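Local structure of catalase (Corynebacterium glutamicum atcc 13032, 4B7H) at the interface of chains A and B. The protein breaks down hydrogen peroxide into water and oxygen at a haem, a reaction inhibited by nitric oxide, and also binds NADPH. Sequence-based numbering; all coordinates share one arbitrary frame. Chains: chain A/B, Catalase.

Contact 1: the interface of chains A and B. Residues chain A 68-69, 155, 351, 354-355, 358; chain B 59-60.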
ATOM      1  N   ILE A  68     -12.414  -9.624   3.862  1.00  6.81           N
ATOM      2  CA  ILE A  68     -13.671  -9.838   3.147  1.00  7.15           C
ATOM      3  C   ILE A  68     -13.722 -11.289   2.659  1.00  7.43           C
ATOM      4  O   ILE A  68     -12.849 -11.725   1.899  1.00  8.02           O
ATOM      5  CB  ILE A  68     -13.874  -8.839   1.969  1.00  8.35           C
ATOM      6  CG1 ILE A  68     -15.171  -9.178   1.224  1.00  9.22           C
ATOM      7  CG2 ILE A  68     -12.667  -8.806   1.014  1.00  9.50           C
ATOM      8  CD1 ILE A  68     -15.564  -8.165   0.141  1.00 10.64           C
ATOM      9  N   PRO A  69     -14.704 -12.079   3.139  1.00  8.04           N
ATOM     10  CA  PRO A  69     -15.635 -11.812   4.237  1.00  8.15           C
ATOM     11  C   PRO A  69     -14.996 -12.228   5.568  1.00  7.11           C
ATOM     12  O   PRO A  69     -13.764 -12.338   5.631  1.00  7.47           O
ATOM     13  CB  PRO A  69     -16.841 -12.709   3.887  1.00  8.95           C
ATOM     14  CG  PRO A  69     -16.300 -13.764   2.915  1.00  9.89           C
ATOM     15  CD  PRO A  69     -14.845 -13.461   2.658  1.00  9.05           C
ATOM     16  N   PHE A 155     -18.850 -17.097  -5.875  1.00  8.27           N
ATOM     17  CA  PHE A 155     -18.635 -16.670  -4.498  1.00  8.25           C
ATOM     18  C   PHE A 155     -18.736 -15.147  -4.289  1.00  8.62           C
ATOM     19  O   PHE A 155     -19.430 -14.707  -3.363  1.00  8.28           O
ATOM     20  CB  PHE A 155     -17.334 -17.275  -3.962  1.00  9.34           C
ATOM     21  CG  PHE A 155     -16.979 -16.836  -2.579  1.00  9.45           C
ATOM     22  CD1 PHE A 155     -17.592 -17.400  -1.474  1.00 10.00           C
ATOM     23  CD2 PHE A 155     -16.003 -15.874  -2.384  1.00 10.02           C
ATOM     24  CE1 PHE A 155     -17.236 -17.009  -0.189  1.00 10.07           C
ATOM     25  CE2 PHE A 155     -15.646 -15.472  -1.111  1.00 11.30           C
ATOM     26  CZ  PHE A 155     -16.256 -16.046  -0.011  1.00 10.41           C
ATOM     27  N   ALA A 351      -7.408 -18.048  -3.326  1.00  7.94           N
ATOM     28  CA  ALA A 351      -7.944 -16.776  -2.862  1.00  7.50           C
ATOM     29  C   ALA A 351      -7.397 -16.232  -1.549  1.00  6.91           C
ATOM     30  O   ALA A 351      -7.288 -15.019  -1.397  1.00  7.65           O
ATOM     31  CB  ALA A 351      -9.454 -16.848  -2.800  1.00  9.12           C
ATOM     32  N   ASP A 354      -3.869 -14.743  -1.708  1.00  6.67           N
ATOM     33  CA  ASP A 354      -3.999 -13.563  -2.544  1.00  7.68           C
ATOM     34  C   ASP A 354      -4.507 -12.380  -1.714  1.00  6.99           C
ATOM     35  O   ASP A 354      -3.940 -11.283  -1.762  1.00  8.74           O
ATOM     36  CB  ASP A 354      -4.931 -13.829  -3.727  1.00  8.88           C
ATOM     37  CG  ASP A 354      -5.095 -12.617  -4.607  1.00  8.40           C
ATOM     38  OD1 ASP A 354      -4.078 -12.164  -5.176  1.00 10.23           O
ATOM     39  OD2 ASP A 354      -6.225 -12.098  -4.722  1.00  8.81           O
ATOM     40  N   GLN A 355      -5.577 -12.583  -0.952  1.00  6.32           N
ATOM     41  CA  GLN A 355      -6.085 -11.484  -0.135  1.00  7.12           C
ATOM     42  C   GLN A 355      -5.075 -11.076   0.941  1.00  7.29           C
ATOM     43  O   GLN A 355      -4.887  -9.886   1.216  1.00  7.89           O
ATOM     44  CB  GLN A 355      -7.438 -11.801   0.510  1.00  7.31           C
ATOM     45  CG  GLN A 355      -7.935 -10.574   1.291  1.00  7.53           C
ATOM     46  CD  GLN A 355      -9.382 -10.624   1.741  1.00  6.47           C
ATOM     47  OE1 GLN A 355      -9.740  -9.986   2.743  1.00  8.10           O
ATOM     48  NE2 GLN A 355     -10.228 -11.344   1.005  1.00  7.00           N
ATOM     49  N   TYR A 358      -2.380  -8.653   0.110  1.00  7.21           N
ATOM     50  CA  TYR A 358      -2.888  -7.275   0.096  1.00  7.47           C
ATOM     51  C   TYR A 358      -3.239  -6.759   1.500  1.00  7.75           C
ATOM     52  O   TYR A 358      -2.831  -5.664   1.901  1.00  8.18           O
ATOM     53  CB  TYR A 358      -4.141  -7.199  -0.778  1.00  7.54           C
ATOM     54  CG  TYR A 358      -4.950  -5.931  -0.578  1.00  7.64           C
ATOM     55  CD1 TYR A 358      -4.459  -4.706  -1.007  1.00  8.10           C
ATOM     56  CD2 TYR A 358      -6.187  -5.957   0.061  1.00  7.69           C
ATOM     57  CE1 TYR A 358      -5.179  -3.544  -0.817  1.00  8.19           C
ATOM     58  CE2 TYR A 358      -6.918  -4.794   0.253  1.00  8.38           C
ATOM     59  CZ  TYR A 358      -6.401  -3.590  -0.184  1.00  7.39           C
ATOM     60  OH  TYR A 358      -7.091  -2.414  -0.010  1.00  8.77           O
TER
ATOM     61  N   PHE B  59     -12.295  -8.804  -5.912  1.00  6.70           N
ATOM     62  CA  PHE B  59     -13.093  -9.027  -4.708  1.00  7.20           C
ATOM     63  C   PHE B  59     -12.197  -8.976  -3.469  1.00  7.02           C
ATOM     64  O   PHE B  59     -12.533  -8.332  -2.469  1.00  7.27           O
ATOM     65  CB  PHE B  59     -13.794 -10.381  -4.818  1.00  7.94           C
ATOM     66  CG  PHE B  59     -14.446 -10.848  -3.550  1.00  8.03           C
ATOM     67  CD1 PHE B  59     -15.749 -10.477  -3.242  1.00  8.49           C
ATOM     68  CD2 PHE B  59     -13.762 -11.684  -2.676  1.00  8.44           C
ATOM     69  CE1 PHE B  59     -16.364 -10.933  -2.071  1.00  9.29           C
ATOM     70  CE2 PHE B  59     -14.361 -12.140  -1.507  1.00 10.19           C
ATOM     71  CZ  PHE B  59     -15.666 -11.766  -1.208  1.00  9.37           C
ATOM     72  N   ASN B  60     -11.048  -9.648  -3.542  1.00  7.06           N
ATOM     73  CA  ASN B  60     -10.091  -9.701  -2.435  1.00  6.80           C
ATOM     74  C   ASN B  60      -9.547  -8.341  -2.018  1.00  7.17           C
ATOM     75  O   ASN B  60      -8.998  -8.210  -0.928  1.00  8.02           O
ATOM     76  CB  ASN B  60      -8.896 -10.609  -2.781  1.00  7.51           C
ATOM     77  CG  ASN B  60      -9.190 -12.089  -2.611  1.00  7.88           C
ATOM     78  OD1 ASN B  60      -8.485 -12.949  -3.180  1.00 11.23           O
ATOM     79  ND2 ASN B  60     -10.205 -12.406  -1.831  1.00  5.47           N
TER

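Contact 2: the interface of chains A and B. Residues chain A 33, 35-36, 49, 51-52, 55-56; chain B 151-153, 347.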
ATOM      1  N   GLU A  33       3.703  13.657  26.925  1.00  8.28           N
ATOM      2  CA  GLU A  33       2.564  13.031  26.260  1.00  7.42           C
ATOM      3  C   GLU A  33       1.333  13.923  26.349  1.00  8.26           C
ATOM      4  O   GLU A  33       0.261  13.536  25.886  1.00  7.96           O
ATOM      5  CB  GLU A  33       2.229  11.682  26.906  1.00  7.91           C
ATOM      6  CG  GLU A  33       3.327  10.636  26.827  1.00  7.92           C
ATOM      7  CD  GLU A  33       3.593  10.129  25.416  1.00  8.69           C
ATOM      8  OE1 GLU A  33       2.944  10.600  24.446  1.00  8.04           O
ATOM      9  OE2 GLU A  33       4.445   9.224  25.279  1.00  9.04           O
ATOM     10  N   ILE A  35       1.472  17.916  26.339  1.00  6.92           N
ATOM     11  CA  ILE A  35       1.520  19.286  25.832  1.00  8.68           C
ATOM     12  C   ILE A  35       2.430  19.347  24.624  1.00  8.83           C
ATOM     13  O   ILE A  35       3.544  18.818  24.663  1.00  8.63           O
ATOM     14  CB  ILE A  35       2.055  20.264  26.910  1.00  9.65           C
ATOM     15  CG1 ILE A  35       1.200  20.174  28.182  1.00 10.47           C
ATOM     16  CG2 ILE A  35       2.130  21.695  26.360  1.00 10.28           C
ATOM     17  CD1 ILE A  35       1.638  21.105  29.298  1.00 11.19           C
ATOM     18  N   SER A  36       1.946  19.980  23.555  1.00  8.79           N
ATOM     19  CA  SER A  36       2.732  20.148  22.332  1.00  8.21           C
ATOM     20  C   SER A  36       3.466  21.487  22.321  1.00  8.64           C
ATOM     21  O   SER A  36       3.083  22.426  23.036  1.00  9.38           O
ATOM     22  CB  SER A  36       1.852  19.981  21.083  1.00  9.27           C
ATOM     23  OG  SER A  36       0.743  20.873  21.087  1.00 10.30           O
ATOM     24  N   ASP A  49       7.828  19.582  16.495  1.00  8.33           N
ATOM     25  CA  ASP A  49       7.513  18.750  17.649  1.00  8.67           C
ATOM     26  C   ASP A  49       7.550  17.314  17.124  1.00  8.16           C
ATOM     27  O   ASP A  49       6.553  16.797  16.603  1.00  8.93           O
ATOM     28  CB  ASP A  49       6.163  19.106  18.274  1.00 10.48           C
ATOM     29  CG  ASP A  49       5.949  18.409  19.605  1.00  9.27           C
ATOM     30  OD1 ASP A  49       6.460  17.272  19.743  1.00  9.16           O
ATOM     31  OD2 ASP A  49       5.299  18.985  20.515  1.00  8.47           O
ATOM     32  N   HIS A  51       7.908  14.292  18.429  1.00  8.22           N
ATOM     33  CA  HIS A  51       7.026  13.320  19.056  1.00  7.91           C
ATOM     34  C   HIS A  51       5.560  13.528  18.675  1.00  8.41           C
ATOM     35  O   HIS A  51       4.854  12.564  18.387  1.00  8.93           O
ATOM     36  CB  HIS A  51       7.196  13.318  20.574  1.00  8.71           C
ATOM     37  CG  HIS A  51       6.299  12.345  21.266  1.00  7.24           C
ATOM     38  ND1 HIS A  51       6.305  10.998  20.975  1.00  8.26           N
ATOM     39  CD2 HIS A  51       5.358  12.523  22.224  1.00  8.06           C
ATOM     40  CE1 HIS A  51       5.404  10.386  21.726  1.00  8.09           C
ATOM     41  NE2 HIS A  51       4.817  11.290  22.492  1.00  7.89           N
ATOM     42  N   LEU A  52       5.097  14.775  18.645  1.00  7.98           N
ATOM     43  CA  LEU A  52       3.710  15.034  18.248  1.00  8.00           C
ATOM     44  C   LEU A  52       3.407  14.435  16.879  1.00  8.32           C
ATOM     45  O   LEU A  52       2.410  13.730  16.695  1.00  8.49           O
ATOM     46  CB  LEU A  52       3.412  16.531  18.218  1.00  7.86           C
ATOM     47  CG  LEU A  52       2.029  16.916  17.687  1.00  8.60           C
ATOM     48  CD1 LEU A  52       0.943  16.488  18.660  1.00  9.36           C
ATOM     49  CD2 LEU A  52       1.972  18.424  17.408  1.00  9.29           C
ATOM     50  N   LYS A  55       3.571  10.536  16.874  1.00  7.47           N
ATOM     51  CA  LYS A  55       2.409  10.005  17.578  1.00  7.52           C
ATOM     52  C   LYS A  55       1.145  10.086  16.719  1.00  7.53           C
ATOM     53  O   LYS A  55       0.406   9.110  16.587  1.00  7.66           O
ATOM     54  CB  LYS A  55       2.227  10.781  18.890  1.00  7.85           C
ATOM     55  CG  LYS A  55       1.167  10.235  19.837  1.00  8.88           C
ATOM     56  CD  LYS A  55       1.269  10.927  21.200  1.00  8.48           C
ATOM     57  CE  LYS A  55       0.223  10.424  22.191  1.00  8.75           C
ATOM     58  NZ  LYS A  55       0.370  11.156  23.498  1.00  7.88           N
ATOM     59  N   LEU A  56       0.898  11.251  16.123  1.00  6.33           N
ATOM     60  CA  LEU A  56      -0.262  11.431  15.262  1.00  7.17           C
ATOM     61  C   LEU A  56      -0.170  10.585  14.003  1.00  7.24           C
ATOM     62  O   LEU A  56      -1.167   9.998  13.580  1.00  7.60           O
ATOM     63  CB  LEU A  56      -0.440  12.904  14.878  1.00  7.78           C
ATOM     64  CG  LEU A  56      -0.847  13.878  15.986  1.00  8.69           C
ATOM     65  CD1 LEU A  56      -0.842  15.300  15.440  1.00  9.27           C
ATOM     66  CD2 LEU A  56      -2.211  13.519  16.559  1.00  9.91           C
TER
ATOM     67  N   ASP B 151      -5.271  19.986  23.521  1.00  8.69           N
ATOM     68  CA  ASP B 151      -3.954  19.813  22.914  1.00  8.97           C
ATOM     69  C   ASP B 151      -3.948  18.527  22.095  1.00  8.33           C
ATOM     70  O   ASP B 151      -4.317  17.462  22.600  1.00  8.30           O
ATOM     71  CB  ASP B 151      -2.866  19.802  24.002  1.00  9.40           C
ATOM     72  CG  ASP B 151      -1.493  20.126  23.461  1.00  9.35           C
ATOM     73  OD1 ASP B 151      -1.120  19.546  22.424  1.00  9.84           O
ATOM     74  OD2 ASP B 151      -0.784  20.964  24.066  1.00  9.89           O
ATOM     75  N   GLY B 152      -3.570  18.632  20.826  1.00  8.09           N
ATOM     76  CA  GLY B 152      -3.550  17.474  19.946  1.00  8.23           C
ATOM     77  C   GLY B 152      -2.626  16.362  20.402  1.00  8.03           C
ATOM     78  O   GLY B 152      -2.810  15.211  20.023  1.00  9.11           O
ATOM     79  N   MET B 153      -1.644  16.693  21.244  1.00  8.08           N
ATOM     80  CA  MET B 153      -0.738  15.683  21.780  1.00  7.91           C
ATOM     81  C   MET B 153      -1.516  14.569  22.488  1.00  7.47           C
ATOM     82  O   MET B 153      -1.087  13.416  22.513  1.00  8.19           O
ATOM     83  CB  MET B 153       0.263  16.338  22.734  1.00  8.52           C
ATOM     84  CG  MET B 153       1.302  15.380  23.298  1.00  8.13           C
ATOM     85  SD  MET B 153       2.355  14.593  22.061  1.00  8.99           S
ATOM     86  CE  MET B 153       3.593  15.872  21.871  1.00 10.77           C
ATOM     87  N   ALA B 347      -3.165  20.895  15.217  1.00  8.09           N
ATOM     88  CA  ALA B 347      -2.834  19.490  14.990  1.00  8.36           C
ATOM     89  C   ALA B 347      -3.701  18.877  13.885  1.00  8.14           C
ATOM     90  O   ALA B 347      -3.206  18.109  13.048  1.00  8.92           O
ATOM     91  CB  ALA B 347      -2.976  18.701  16.284  1.00  9.43           C
TER
HETATM   92  O   HOH W   1      -1.681  20.118  19.257  1.00 10.24           O

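Contact 1: the interface of chains A and B
B:Phe59 and B:Asn60, where helix 50-59 of chain B runs out, push an aromatic ring and an amide into chain A. The apolar half is a ring held between two hydrophobic neighbours. A:Ile68 carries CG1 anti to its backbone N (chi1 177°), which lays CG1 and CD1 over one face of the B:Phe59 ring, towards the CE1-CZ rim; CG1 is 3.6 Å from CZ. Its other branch, CG2, leans on the carbonyl O of B:Phe59. From the other side A:Phe155 arrives edge first at the CE2-CZ rim, CE2 lying 3.6 Å from CE2 of B:Phe59, with the ring planes 71° apart. A flat phenyl suits this slot, since it can take an aliphatic branch on one face and a second ring's edge at its rim.

The polar half centres on A:Gln355, whose extended chain brings its amide to the backbone of A:Ile68. OE1 accepts from A:Ile68 N at 2.9 Å and NE2 donates to A:Ile68 O at 2.8 Å, both nearly straight and on carbonyl lone pairs, so the pair fixes which end of the amide is oxygen. B:Asn60 packs CG against A:Gln355 CB. As modelled, its OD1 faces two acceptors, A:Asp354 OD2 at 2.9 Å and A:Ala351 O at 3.0 Å, while ND2 faces A:Gln355 NE2 at 3.0 Å. This placement is doubtful; an amide turned over would put a donor before the acceptors and an acceptor before NE2.

A:Phe155 lines the nitric oxide pocket, A:Pro69 precedes the distal histidine, A:His70, and helix 343-359 carries the proximal haem ligand, A:Tyr352. The partner chain thus probably helps to brace both sides of the haem pocket.

Contact 2: the interface of chains A and B
B:Met153 reaches into chain A and is met from several directions. CG starts anti to the backbone N (chi1 -177°), then the chain bends at chi2 and chi3, curling thioether and methyl along the start of helix 50-59. CG lies against A:Glu33 O, and SD stands 3.7 Å from CD2 of A:His51, off that corner of the imidazole and displaced towards the face on which A:Lys55 CB also lies. The CE methyl rests on A:Leu52 CB and beside the A:Asp49 carboxylate. In return, A:Leu52 CD1 lies 3.6 Å from B:Met153 CA. A flexible, polarisable methionine can follow such a curved, mixed surface.

A:Lys55, fully extended, crosses the methionine side chain at about a right angle. Its NZ gives a hydrogen bond to B:Met153 O at 2.9 Å and a salt bridge to A:Glu33 OE1 at 2.8 Å. That carboxylate oxygen also accepts from A:His51 NE2 at 2.8 Å, in the imidazole plane, and the two donors approach from opposite faces of the carboxylate. The glutamate thereby steadies both imidazole and lysine, and its negative charge probably offsets that of the lysine.

B:Asp151 faces A:Ser36 with both oxygens: OD1 takes the hydroxyl OG at 2.6 Å, OD2 the backbone N at 2.9 Å, each on the syn side but tilted out of the carboxylate plane. OD1 further accepts B:Met153 N from the anti side, capping the 3-10 turn 152-154, while a water links A:Ser36 OG to B:Gly152 N.

In chain A, A:Asp49 caps helix 50-59 through A:Leu52 N, and the loop 33-36 lies beside that helix. Lower down, A:Leu56 approaches B:Ala347 on helix 343-359, leaving helix 50-59 lying against the partner's 152-154 turn and long helix.

Contact 1 and contact 2 have centres of their C-alpha atoms about 37 Å apart, yet they use the same elements with the chains exchanged. Helix 50-59 is given by chain A in contact 2 and, at its end, by chain B in contact 1. The receiving surface is likewise shared: residues 151-153 lead directly into helix 155-162, and helix 343-359 serves in both. With the two-fold twins added, each helix 50-59 is held along its length by the other subunit. Such reciprocal embedding fits the intertwined tetramers typical of catalases, and would tie assembly to the shape of each haem pocket.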